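Local coordinates for PH1570-like domain-containing protein (Pyrococcus horikoshii, PDB 2HQ4), which is of unknown function, a hypothetical archaeal protein that folds as a single chain with helices packed against an antiparallel sheet, at residues F19-K24 with K33-D38; K27-V32 with F145-I150; K98-E103 with I113-A118; I107-E112 with G140-F145. All coordinates share one frame; numbering follows the deposited sequence.

Contact 1: F19-K24 with K33-D38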
# COMPACT_ATOMS: atom_id res chain seq x y z
N PHE A 19 -9.06 7.69 -3.65
CA PHE A 19 -9.80 8.10 -2.45
C PHE A 19 -8.82 8.75 -1.50
O PHE A 19 -7.61 8.78 -1.79
CB PHE A 19 -10.49 6.87 -1.85
CG PHE A 19 -11.51 6.27 -2.74
CD1 PHE A 19 -11.19 5.26 -3.63
CD2 PHE A 19 -12.82 6.76 -2.73
CE1 PHE A 19 -12.14 4.72 -4.43
CE2 PHE A 19 -13.78 6.25 -3.56
CZ PHE A 19 -13.44 5.21 -4.42
N GLU A 20 -9.28 9.24 -0.33
CA GLU A 20 -8.35 9.98 0.54
C GLU A 20 -7.17 9.10 0.97
O GLU A 20 -6.00 9.55 1.10
CB GLU A 20 -9.05 10.43 1.84
CG GLU A 20 -9.87 11.65 1.79
CD GLU A 20 -9.16 12.83 1.16
OE1 GLU A 20 -8.10 13.28 1.65
OE2 GLU A 20 -9.72 13.33 0.19
N ASN A 21 -7.48 7.84 1.25
CA ASN A 21 -6.44 6.93 1.79
C ASN A 21 -6.41 5.63 1.01
O ASN A 21 -6.12 4.56 1.58
CB ASN A 21 -6.67 6.63 3.30
CG ASN A 21 -7.90 5.74 3.53
OD1 ASN A 21 -8.94 5.88 2.86
ND2 ASN A 21 -7.78 4.81 4.45
N GLY A 22 -6.67 5.68 -0.30
CA GLY A 22 -6.62 4.43 -1.09
C GLY A 22 -6.96 4.61 -2.54
O GLY A 22 -7.22 5.73 -3.02
N PHE A 23 -6.98 3.49 -3.28
CA PHE A 23 -7.52 3.53 -4.64
C PHE A 23 -8.16 2.18 -4.99
O PHE A 23 -7.80 1.15 -4.42
CB PHE A 23 -6.46 4.01 -5.67
CG PHE A 23 -5.36 3.00 -5.98
CD1 PHE A 23 -4.10 3.12 -5.41
CD2 PHE A 23 -5.58 1.96 -6.92
CE1 PHE A 23 -3.05 2.17 -5.73
CE2 PHE A 23 -4.61 1.03 -7.22
CZ PHE A 23 -3.33 1.14 -6.63
N LYS A 24 -9.13 2.23 -5.90
CA LYS A 24 -9.84 1.06 -6.39
C LYS A 24 -9.74 1.02 -7.92
O LYS A 24 -10.26 1.91 -8.59
CB LYS A 24 -11.31 1.14 -6.01
CG LYS A 24 -12.13 -0.08 -6.47
CD LYS A 24 -13.63 0.07 -6.09
CE LYS A 24 -14.37 -1.23 -6.46
NZ LYS A 24 -15.83 -1.14 -6.20
N LYS A 33 -6.00 0.28 0.67
CA LYS A 33 -6.20 1.44 1.56
C LYS A 33 -5.07 1.39 2.58
O LYS A 33 -4.51 0.34 2.84
CB LYS A 33 -7.57 1.34 2.26
CG LYS A 33 -8.81 1.58 1.36
CD LYS A 33 -10.18 1.39 2.07
CE LYS A 33 -10.33 0.04 2.78
NZ LYS A 33 -11.71 -0.22 3.44
N PHE A 34 -4.71 2.54 3.15
CA PHE A 34 -3.63 2.56 4.15
C PHE A 34 -4.10 3.28 5.38
O PHE A 34 -5.03 4.11 5.31
CB PHE A 34 -2.35 3.21 3.59
CG PHE A 34 -2.44 4.68 3.42
CD1 PHE A 34 -2.83 5.22 2.20
CD2 PHE A 34 -2.11 5.56 4.50
CE1 PHE A 34 -2.92 6.62 2.01
CE2 PHE A 34 -2.25 6.96 4.33
CZ PHE A 34 -2.63 7.48 3.07
N TYR A 35 -3.49 2.92 6.51
CA TYR A 35 -3.83 3.47 7.86
C TYR A 35 -2.52 3.78 8.54
O TYR A 35 -1.52 3.17 8.25
CB TYR A 35 -4.69 2.45 8.65
CG TYR A 35 -5.97 2.25 7.89
CD1 TYR A 35 -7.03 3.15 8.06
CD2 TYR A 35 -6.09 1.25 6.92
CE1 TYR A 35 -8.19 3.04 7.29
CE2 TYR A 35 -7.24 1.16 6.12
CZ TYR A 35 -8.28 2.03 6.36
OH TYR A 35 -9.42 1.94 5.60
N GLY A 36 -2.48 4.77 9.42
CA GLY A 36 -1.26 5.05 10.14
C GLY A 36 -0.53 6.18 9.47
O GLY A 36 -1.17 7.18 9.08
N ASN A 37 0.78 6.04 9.28
CA ASN A 37 1.53 7.10 8.60
C ASN A 37 1.20 7.20 7.08
O ASN A 37 0.70 6.25 6.51
CB ASN A 37 3.02 6.96 8.86
CG ASN A 37 3.38 7.28 10.35
OD1 ASN A 37 4.17 6.57 11.00
ND2 ASN A 37 2.77 8.33 10.87
N ASP A 38 1.48 8.36 6.49
CA ASP A 38 1.12 8.68 5.11
C ASP A 38 1.78 7.66 4.14
O ASP A 38 2.98 7.41 4.22
CB ASP A 38 1.62 10.10 4.80
CG ASP A 38 1.10 10.65 3.47
OD1 ASP A 38 0.23 10.05 2.82
OD2 ASP A 38 1.61 11.70 3.06
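Gly22 and Lys33 face each other as an antiparallel non-hydrogen-bonded pair, their CA atoms 4.0 Å apart, where strands 22-25 and 30-36 of a beta hairpin run side by side. One residue earlier, Asn21 closes this end of the pairing with two bonds to Phe34. Asn21 O receives Phe34 N at 2.9 Å, and Lys33 CA makes a CA-H...O contact with the same oxygen. The second bond comes from the side chain: Asn21 ND2 donates to Phe34 O over 3.0 Å, the donor tilted 23° from the carbonyl plane. Asn21 CG sits between the backbone N and the carbonyl carbon (chi1 70°), and the amide carried on it extends beside strand 30-36. Asn21 CB lies over one face of the Phe34 ring, a CH-pi contact 4.2 Å from the centroid and displaced toward the rim. The amide then meets Tyr35, its plane turned 78° from the ring; Asn21 ND2 comes within 3.4 Å of Tyr35 CE1. Lys33 turns its amine away to Tyr3 O, while Phe34 also packs on Leu43 of helix 40-55. Both polar groups of the Phe34 backbone are thus bonded to Asn21, N-H to its main chain and C=O to its side chain: the main-chain bond belongs to the antiparallel pairing next to Gly22, and the Asn21 amide adds a side-chain bond past it.

Contact 2: K27-V32 with F145-I150; sequences KFNVEV and FNKPSI
Asn146 lays its amide over the side chain of Glu31, the amide and carboxylate planes only 19° apart and stacked although the two side chains cross at about a right angle; Asn146 CB is 3.7 Å from Glu31 OE1. Asn146 CG stands between its backbone N and carbonyl carbon (chi1 61°). From there the amide bonds to the main chain at two points, Asn29 just before strand 30-36 and Glu31 within it: Asn146 ND2 donates to Asn29 O at 3.2 Å with a nearly straight N-H...O angle of 167°, and Asn146 OD1 accepts Glu31 N at 3.0 Å. In both bonds the donor stands well above the plane of the accepting carbonyl. The return bond from Asn146 N to Glu31 O is weak. Glu31 directs its own OE1 to Leu2 N, near the start of the chain.

Lys147 runs extended beyond CG across Asn29, Lys147 CE 3.2 Å from Asn29 O, and NZ reaches Phe28 O through a water that accepts from the amine and donates to the carbonyl. On the apolar side, Ile150 CD1 meets the two methyls of Val30, closest to Val30 CG2 at 3.8 Å, while Val32 CB and Phe145 CB lie 4.4 Å apart. Helix 150-155 adds to this side, with Ile154 touching both Val32 and Phe145. Val32 and Phe145 form an antiparallel non-hydrogen-bonded pair. Where the chain then leaves the sheet, through a type I turn from Lys147 to Ile150, the Asn146 amide continues the bonding of the antiparallel 30-36/141-145 pair, next to a G1 beta bulge at Asn29 and Val30 opposite Asp25.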
# COMPACT_ATOMS: atom_id res chain seq x y z
N LYS A 27 -10.22 -2.35 -13.52
CA LYS A 27 -9.59 -2.96 -14.69
C LYS A 27 -8.60 -4.05 -14.24
O LYS A 27 -8.60 -5.19 -14.73
CB LYS A 27 -8.83 -1.90 -15.49
CG LYS A 27 -8.06 -2.47 -16.68
CD LYS A 27 -7.48 -1.39 -17.57
CE LYS A 27 -6.88 -2.05 -18.83
NZ LYS A 27 -6.22 -1.07 -19.76
N PHE A 28 -7.72 -3.66 -13.33
CA PHE A 28 -6.69 -4.57 -12.83
C PHE A 28 -7.09 -5.31 -11.57
O PHE A 28 -6.36 -6.17 -11.13
CB PHE A 28 -5.35 -3.83 -12.67
CG PHE A 28 -4.82 -3.28 -13.96
CD1 PHE A 28 -4.33 -4.15 -14.97
CD2 PHE A 28 -4.80 -1.90 -14.21
CE1 PHE A 28 -3.86 -3.65 -16.22
CE2 PHE A 28 -4.31 -1.40 -15.41
CZ PHE A 28 -3.83 -2.28 -16.42
N ASN A 29 -8.29 -5.03 -11.03
CA ASN A 29 -8.78 -5.63 -9.79
C ASN A 29 -7.72 -5.45 -8.67
O ASN A 29 -7.28 -6.44 -8.03
CB ASN A 29 -9.15 -7.12 -10.00
CG ASN A 29 -9.82 -7.75 -8.78
OD1 ASN A 29 -10.66 -7.14 -8.12
ND2 ASN A 29 -9.45 -9.00 -8.49
N VAL A 30 -7.30 -4.18 -8.44
CA VAL A 30 -6.31 -3.84 -7.40
C VAL A 30 -7.01 -2.83 -6.50
O VAL A 30 -7.50 -1.82 -6.97
CB VAL A 30 -4.99 -3.24 -7.98
CG1 VAL A 30 -4.05 -2.74 -6.88
CG2 VAL A 30 -4.24 -4.25 -8.88
N GLU A 31 -7.08 -3.12 -5.20
CA GLU A 31 -7.75 -2.26 -4.24
C GLU A 31 -6.81 -2.23 -3.07
O GLU A 31 -6.35 -3.28 -2.60
CB GLU A 31 -9.09 -2.87 -3.78
CG GLU A 31 -10.07 -3.12 -4.94
CD GLU A 31 -11.41 -3.63 -4.49
OE1 GLU A 31 -11.59 -3.84 -3.28
OE2 GLU A 31 -12.29 -3.81 -5.37
N VAL A 32 -6.52 -1.02 -2.60
CA VAL A 32 -5.62 -0.83 -1.47
C VAL A 32 -6.07 0.39 -0.65
O VAL A 32 -6.50 1.40 -1.23
CB VAL A 32 -4.11 -0.75 -1.91
CG1 VAL A 32 -3.86 0.38 -2.96
CG2 VAL A 32 -3.14 -0.64 -0.66
N PHE A 145 -5.59 -4.78 1.45
CA PHE A 145 -5.78 -4.93 0.02
C PHE A 145 -6.69 -6.14 -0.30
O PHE A 145 -6.94 -6.98 0.58
CB PHE A 145 -4.40 -4.99 -0.70
CG PHE A 145 -3.33 -5.81 0.04
CD1 PHE A 145 -3.24 -7.20 -0.13
CD2 PHE A 145 -2.40 -5.17 0.89
CE1 PHE A 145 -2.25 -7.95 0.55
CE2 PHE A 145 -1.44 -5.86 1.57
CZ PHE A 145 -1.35 -7.29 1.41
N ASN A 146 -7.15 -6.26 -1.55
CA ASN A 146 -8.25 -7.19 -1.82
C ASN A 146 -7.78 -8.61 -2.17
O ASN A 146 -8.58 -9.53 -2.08
CB ASN A 146 -9.15 -6.66 -2.98
CG ASN A 146 -8.38 -6.53 -4.26
OD1 ASN A 146 -7.26 -5.99 -4.24
ND2 ASN A 146 -8.92 -7.05 -5.38
N LYS A 147 -6.52 -8.81 -2.55
CA LYS A 147 -6.03 -10.17 -2.87
C LYS A 147 -4.54 -10.26 -2.57
O LYS A 147 -3.87 -9.22 -2.58
CB LYS A 147 -6.38 -10.55 -4.33
CG LYS A 147 -5.70 -9.65 -5.38
CD LYS A 147 -6.15 -9.98 -6.81
CE LYS A 147 -5.41 -9.08 -7.77
NZ LYS A 147 -5.62 -9.42 -9.20
N PRO A 148 -4.01 -11.49 -2.29
CA PRO A 148 -2.62 -11.55 -1.77
C PRO A 148 -1.55 -11.02 -2.67
O PRO A 148 -0.55 -10.55 -2.15
CB PRO A 148 -2.36 -13.06 -1.50
CG PRO A 148 -3.76 -13.68 -1.48
CD PRO A 148 -4.62 -12.84 -2.37
N SER A 149 -1.75 -11.09 -4.00
CA SER A 149 -0.71 -10.66 -4.93
C SER A 149 -0.50 -9.14 -4.92
O SER A 149 0.54 -8.63 -5.45
CB SER A 149 -1.02 -11.16 -6.35
OG SER A 149 -2.20 -10.62 -6.83
N ILE A 150 -1.45 -8.41 -4.34
CA ILE A 150 -1.21 -6.93 -4.21
C ILE A 150 0.02 -6.67 -3.31
O ILE A 150 0.66 -5.64 -3.42
CB ILE A 150 -2.45 -6.19 -3.66
CG1 ILE A 150 -3.69 -6.48 -4.51
CG2 ILE A 150 -2.21 -4.60 -3.49
CD1 ILE A 150 -3.44 -6.56 -5.91
O HOH W 1 -3.73 -7.79 -10.31

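Contact 3: K98-E103 with I113-A118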
# COMPACT_ATOMS: atom_id res chain seq x y z
N LYS A 98 3.12 -9.85 20.06
CA LYS A 98 2.33 -9.01 20.96
C LYS A 98 2.60 -7.50 20.80
O LYS A 98 1.68 -6.71 20.86
CB LYS A 98 2.58 -9.46 22.41
CG LYS A 98 1.87 -8.64 23.50
CD LYS A 98 0.42 -9.11 23.70
CE LYS A 98 -0.13 -8.62 25.04
NZ LYS A 98 -1.42 -9.32 25.38
N LYS A 99 3.86 -7.11 20.63
CA LYS A 99 4.19 -5.67 20.44
C LYS A 99 3.73 -5.15 19.05
O LYS A 99 3.30 -4.02 18.91
CB LYS A 99 5.69 -5.45 20.59
CG LYS A 99 6.23 -5.61 22.01
CD LYS A 99 5.85 -4.45 22.91
CE LYS A 99 7.10 -3.67 23.36
NZ LYS A 99 7.87 -4.31 24.50
N LEU A 100 3.86 -6.00 18.04
CA LEU A 100 3.35 -5.71 16.70
C LEU A 100 1.82 -5.58 16.72
O LEU A 100 1.27 -4.68 16.11
CB LEU A 100 3.83 -6.76 15.68
CG LEU A 100 5.34 -6.75 15.36
CD1 LEU A 100 5.61 -7.73 14.22
CD2 LEU A 100 5.90 -5.35 15.02
N GLN A 101 1.15 -6.47 17.44
CA GLN A 101 -0.30 -6.34 17.64
C GLN A 101 -0.69 -5.01 18.32
O GLN A 101 -1.69 -4.37 17.95
CB GLN A 101 -0.88 -7.59 18.34
CG GLN A 101 -2.39 -7.77 18.18
CD GLN A 101 -2.86 -7.90 16.72
OE1 GLN A 101 -2.42 -8.78 15.99
NE2 GLN A 101 -3.78 -7.02 16.31
N GLU A 102 0.12 -4.56 19.29
CA GLU A 102 -0.09 -3.23 19.88
C GLU A 102 0.14 -2.07 18.89
O GLU A 102 -0.54 -1.04 18.99
CB GLU A 102 0.79 -3.03 21.13
CG GLU A 102 0.29 -3.78 22.37
CD GLU A 102 1.36 -3.91 23.47
OE1 GLU A 102 2.37 -3.16 23.43
OE2 GLU A 102 1.19 -4.79 24.37
N GLU A 103 1.08 -2.21 17.95
CA GLU A 103 1.21 -1.21 16.87
C GLU A 103 -0.09 -1.15 16.05
O GLU A 103 -0.55 -0.05 15.69
CB GLU A 103 2.38 -1.51 15.94
CG GLU A 103 3.77 -1.21 16.51
CD GLU A 103 3.91 0.25 16.93
OE1 GLU A 103 3.53 1.16 16.15
OE2 GLU A 103 4.39 0.48 18.06
N ILE A 113 -6.86 -7.30 12.17
CA ILE A 113 -5.58 -7.74 11.67
C ILE A 113 -4.99 -8.64 12.75
O ILE A 113 -4.80 -8.23 13.89
CB ILE A 113 -4.62 -6.55 11.49
CG1 ILE A 113 -5.28 -5.41 10.70
CG2 ILE A 113 -3.31 -7.00 10.86
CD1 ILE A 113 -5.53 -5.70 9.23
N LYS A 114 -4.71 -9.88 12.41
CA LYS A 114 -4.00 -10.70 13.37
C LYS A 114 -2.59 -10.94 12.88
O LYS A 114 -2.36 -11.68 11.93
CB LYS A 114 -4.74 -12.01 13.65
CG LYS A 114 -5.99 -11.84 14.51
CD LYS A 114 -6.48 -13.22 14.95
CE LYS A 114 -7.10 -13.16 16.33
NZ LYS A 114 -6.78 -14.41 17.11
N ILE A 115 -1.66 -10.29 13.54
CA ILE A 115 -0.25 -10.38 13.19
C ILE A 115 0.25 -11.83 13.14
O ILE A 115 1.09 -12.15 12.31
CB ILE A 115 0.61 -9.49 14.14
CG1 ILE A 115 0.28 -8.01 13.88
CG2 ILE A 115 2.14 -9.75 13.98
CD1 ILE A 115 0.62 -7.49 12.45
N GLU A 116 -0.28 -12.70 14.00
CA GLU A 116 0.22 -14.10 14.07
C GLU A 116 -0.06 -14.93 12.80
O GLU A 116 0.54 -15.97 12.57
CB GLU A 116 -0.28 -14.79 15.36
CG GLU A 116 -1.67 -15.37 15.28
CD GLU A 116 -2.76 -14.34 15.44
OE1 GLU A 116 -2.48 -13.20 15.93
OE2 GLU A 116 -3.90 -14.68 15.08
N GLU A 117 -0.95 -14.44 11.95
CA GLU A 117 -1.17 -15.05 10.65
C GLU A 117 -0.22 -14.52 9.56
O GLU A 117 -0.22 -15.02 8.42
CB GLU A 117 -2.62 -14.83 10.24
CG GLU A 117 -3.62 -15.46 11.21
CD GLU A 117 -5.04 -15.36 10.72
OE1 GLU A 117 -5.59 -14.21 10.67
OE2 GLU A 117 -5.61 -16.42 10.36
N ALA A 118 0.58 -13.52 9.89
CA ALA A 118 1.47 -12.89 8.91
C ALA A 118 2.82 -13.59 8.79
O ALA A 118 3.29 -14.24 9.73
CB ALA A 118 1.68 -11.42 9.24
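Gln101 presents its terminal amide to the backbone of 113-115 and uses both of its polar atoms there. Gln101 OE1 accepts Ile115 N at 3.0 Å in an almost straight bond (172° at the hydrogen), with the donor lying nearly along the C=O axis. Gln101 NE2 donates at 2.9 Å to Ile113 O, which is slightly tilted from the amide plane. Gln101 CG is anti to the backbone N (chi1 -160°), and a bend at chi2 of 59° brings CD round toward 113-115. The two bonds span Lys114, whose C=O and N-H are not engaged by this amide. Through them helix 94-107 is fastened to the linker that leads, by way of the 3-10 segment 115-117, into strand 119-123, a tie within the helix-to-strand connection. Alongside the amide, Ile115 points back toward the helix. Ile115 CG1 comes to 3.5 Å from Gln101 OE1, and Ile115 CG2 rests 3.8 Å from Leu100 CB, the Leu100 and Ile115 side chains crossing at about a right angle. Ile97 and Ile104 of the same helix also touch Ile115, whereas Ala129 and Leu136 reach it from the sheet. Within the segment 113-118, Lys114 NZ and Glu116 OE2 form a salt bridge of 3.5 Å.

Contact 4: I107-E112 with G140-F145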
# COMPACT_ATOMS: atom_id res chain seq x y z
N ILE A 107 -2.65 2.13 15.34
CA ILE A 107 -2.96 2.56 13.96
C ILE A 107 -4.47 2.72 13.73
O ILE A 107 -4.92 3.58 12.94
CB ILE A 107 -2.28 1.61 12.95
CG1 ILE A 107 -0.77 1.87 12.97
CG2 ILE A 107 -2.83 1.78 11.51
CD1 ILE A 107 0.15 0.80 12.31
N LYS A 108 -5.23 1.88 14.42
CA LYS A 108 -6.70 1.90 14.30
C LYS A 108 -7.26 1.59 12.88
O LYS A 108 -7.91 2.46 12.23
CB LYS A 108 -7.26 3.21 14.85
CG LYS A 108 -6.75 3.57 16.27
CD LYS A 108 -7.22 4.96 16.68
CE LYS A 108 -6.20 6.00 16.37
NZ LYS A 108 -5.20 6.02 17.48
N PRO A 109 -7.00 0.35 12.38
CA PRO A 109 -7.54 -0.12 11.11
C PRO A 109 -9.03 -0.46 11.19
O PRO A 109 -9.52 -0.84 12.28
CB PRO A 109 -6.77 -1.44 10.89
CG PRO A 109 -6.51 -1.91 12.24
CD PRO A 109 -6.15 -0.69 13.01
N PRO A 110 -9.76 -0.41 10.05
CA PRO A 110 -11.21 -0.64 10.09
C PRO A 110 -11.61 -2.10 10.13
O PRO A 110 -12.79 -2.39 10.03
CB PRO A 110 -11.71 -0.03 8.77
CG PRO A 110 -10.53 -0.13 7.85
CD PRO A 110 -9.28 -0.13 8.68
N LEU A 111 -10.65 -3.01 10.22
CA LEU A 111 -10.92 -4.42 10.38
C LEU A 111 -9.87 -5.11 11.24
O LEU A 111 -8.84 -4.52 11.57
CB LEU A 111 -11.04 -5.14 9.02
CG LEU A 111 -10.02 -4.96 7.89
CD1 LEU A 111 -8.65 -5.34 8.34
CD2 LEU A 111 -10.40 -5.81 6.68
N GLU A 112 -10.16 -6.36 11.60
CA GLU A 112 -9.25 -7.19 12.37
C GLU A 112 -8.01 -7.56 11.57
O GLU A 112 -8.09 -8.00 10.43
CB GLU A 112 -9.98 -8.44 12.86
CG GLU A 112 -9.29 -9.07 14.07
CD GLU A 112 -9.98 -10.34 14.54
OE1 GLU A 112 -11.20 -10.31 14.81
OE2 GLU A 112 -9.27 -11.38 14.67
N GLY A 140 5.47 2.48 10.01
CA GLY A 140 4.22 2.75 10.67
C GLY A 140 2.97 2.84 9.82
O GLY A 140 2.02 3.56 10.17
N ARG A 141 3.00 2.14 8.69
CA ARG A 141 1.89 2.17 7.74
C ARG A 141 1.33 0.76 7.64
O ARG A 141 2.11 -0.23 7.56
CB ARG A 141 2.40 2.63 6.39
CG ARG A 141 3.14 3.96 6.52
CD ARG A 141 3.73 4.38 5.25
NE ARG A 141 4.82 3.52 4.76
CZ ARG A 141 5.58 3.91 3.77
NH1 ARG A 141 5.34 5.10 3.24
NH2 ARG A 141 6.57 3.16 3.32
N LEU A 142 0.02 0.69 7.66
CA LEU A 142 -0.70 -0.55 7.50
C LEU A 142 -1.51 -0.46 6.20
O LEU A 142 -2.41 0.42 6.05
CB LEU A 142 -1.61 -0.77 8.71
CG LEU A 142 -2.54 -1.98 8.55
CD1 LEU A 142 -1.77 -3.34 8.78
CD2 LEU A 142 -3.65 -1.82 9.52
N PHE A 143 -1.18 -1.35 5.26
CA PHE A 143 -1.90 -1.44 3.99
C PHE A 143 -2.90 -2.58 4.08
O PHE A 143 -2.60 -3.63 4.68
CB PHE A 143 -0.92 -1.78 2.89
CG PHE A 143 0.15 -0.75 2.68
CD1 PHE A 143 -0.00 0.25 1.68
CD2 PHE A 143 1.33 -0.79 3.45
CE1 PHE A 143 1.02 1.22 1.48
CE2 PHE A 143 2.34 0.17 3.28
CZ PHE A 143 2.17 1.18 2.26
N ILE A 144 -4.09 -2.40 3.53
CA ILE A 144 -5.06 -3.51 3.45
C ILE A 144 -5.40 -3.58 1.98
O ILE A 144 -5.46 -2.52 1.31
CB ILE A 144 -6.29 -3.40 4.41
CG1 ILE A 144 -7.16 -2.16 4.12
CG2 ILE A 144 -5.83 -3.41 5.96
CD1 ILE A 144 -8.53 -2.18 4.93
N PHE A 145 -5.59 -4.78 1.45
CA PHE A 145 -5.78 -4.93 0.02
C PHE A 145 -6.69 -6.14 -0.30
O PHE A 145 -6.94 -6.98 0.58
CB PHE A 145 -4.40 -4.99 -0.70
CG PHE A 145 -3.33 -5.81 0.04
CD1 PHE A 145 -3.24 -7.20 -0.13
CD2 PHE A 145 -2.40 -5.17 0.89
CE1 PHE A 145 -2.25 -7.95 0.55
CE2 PHE A 145 -1.44 -5.86 1.57
CZ PHE A 145 -1.35 -7.29 1.41
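Pro109 and Leu142 make the tightest of the apolar contacts that carry this contact, with Pro109 CB only 3.4 Å from Leu142 CD2, nearer than carbons usually pack, and the ring crossing the leucine at about a right angle. Leu142 CG is anti to the backbone N (chi1 173°), and Leu142 CD2 beyond it also lies 3.9 Å from Pro109 CG. Next to it Ile107 crosses Leu142 obliquely, Ile107 CG2 against Leu142 CB at 4.0 Å. These contacts bind the end of helix 94-107, and the loop that Lys108 begins with positive phi, to strand 141-145, a strand of the large antiparallel sheet; CA 107 to 111 and CA 140 to 144 run only 16° apart. The tip-to-tip contacts belong to Ile144. Ile144 CD1 meets Pro110 CG at 4.1 Å and Ile144 CG2 meets Leu111 CD1 at 4.2 Å, so two branches of one isoleucine serve two successive loop residues. Tyr35 of the adjacent strand touches Ile107, Pro110 and Ile144. No hydrogen bond joins the segments; Ile107 CD1 makes only van der Waals contact with Gly140 O, at 4.0 Å. Arg141 takes no part across the contact; its NE forms a salt bridge with Asp137.

Contacts 1, 2 and 4 meet on the central strands of one antiparallel sheet: contacts 1 and 2 both use strand 30-36, while Phe145 belongs to contacts 2 and 4. Contact 3 lies farther out, its centre about 18 Å from that of the chain against 8 to 10 Å for the others, yet it joins contact 4 where Ile113 packs on Leu142 and Ile144. All four are partly buried. Their chemistry differs: in contacts 1, 2 and 3 one side-chain amide, from Asn21, Asn146 or Gln101, bonds main-chain atoms at a strand end or linker, whereas contact 4 is apolar and without hydrogen bonds. Contacts 3 and 4 together attach helix 94-107 and its following loop.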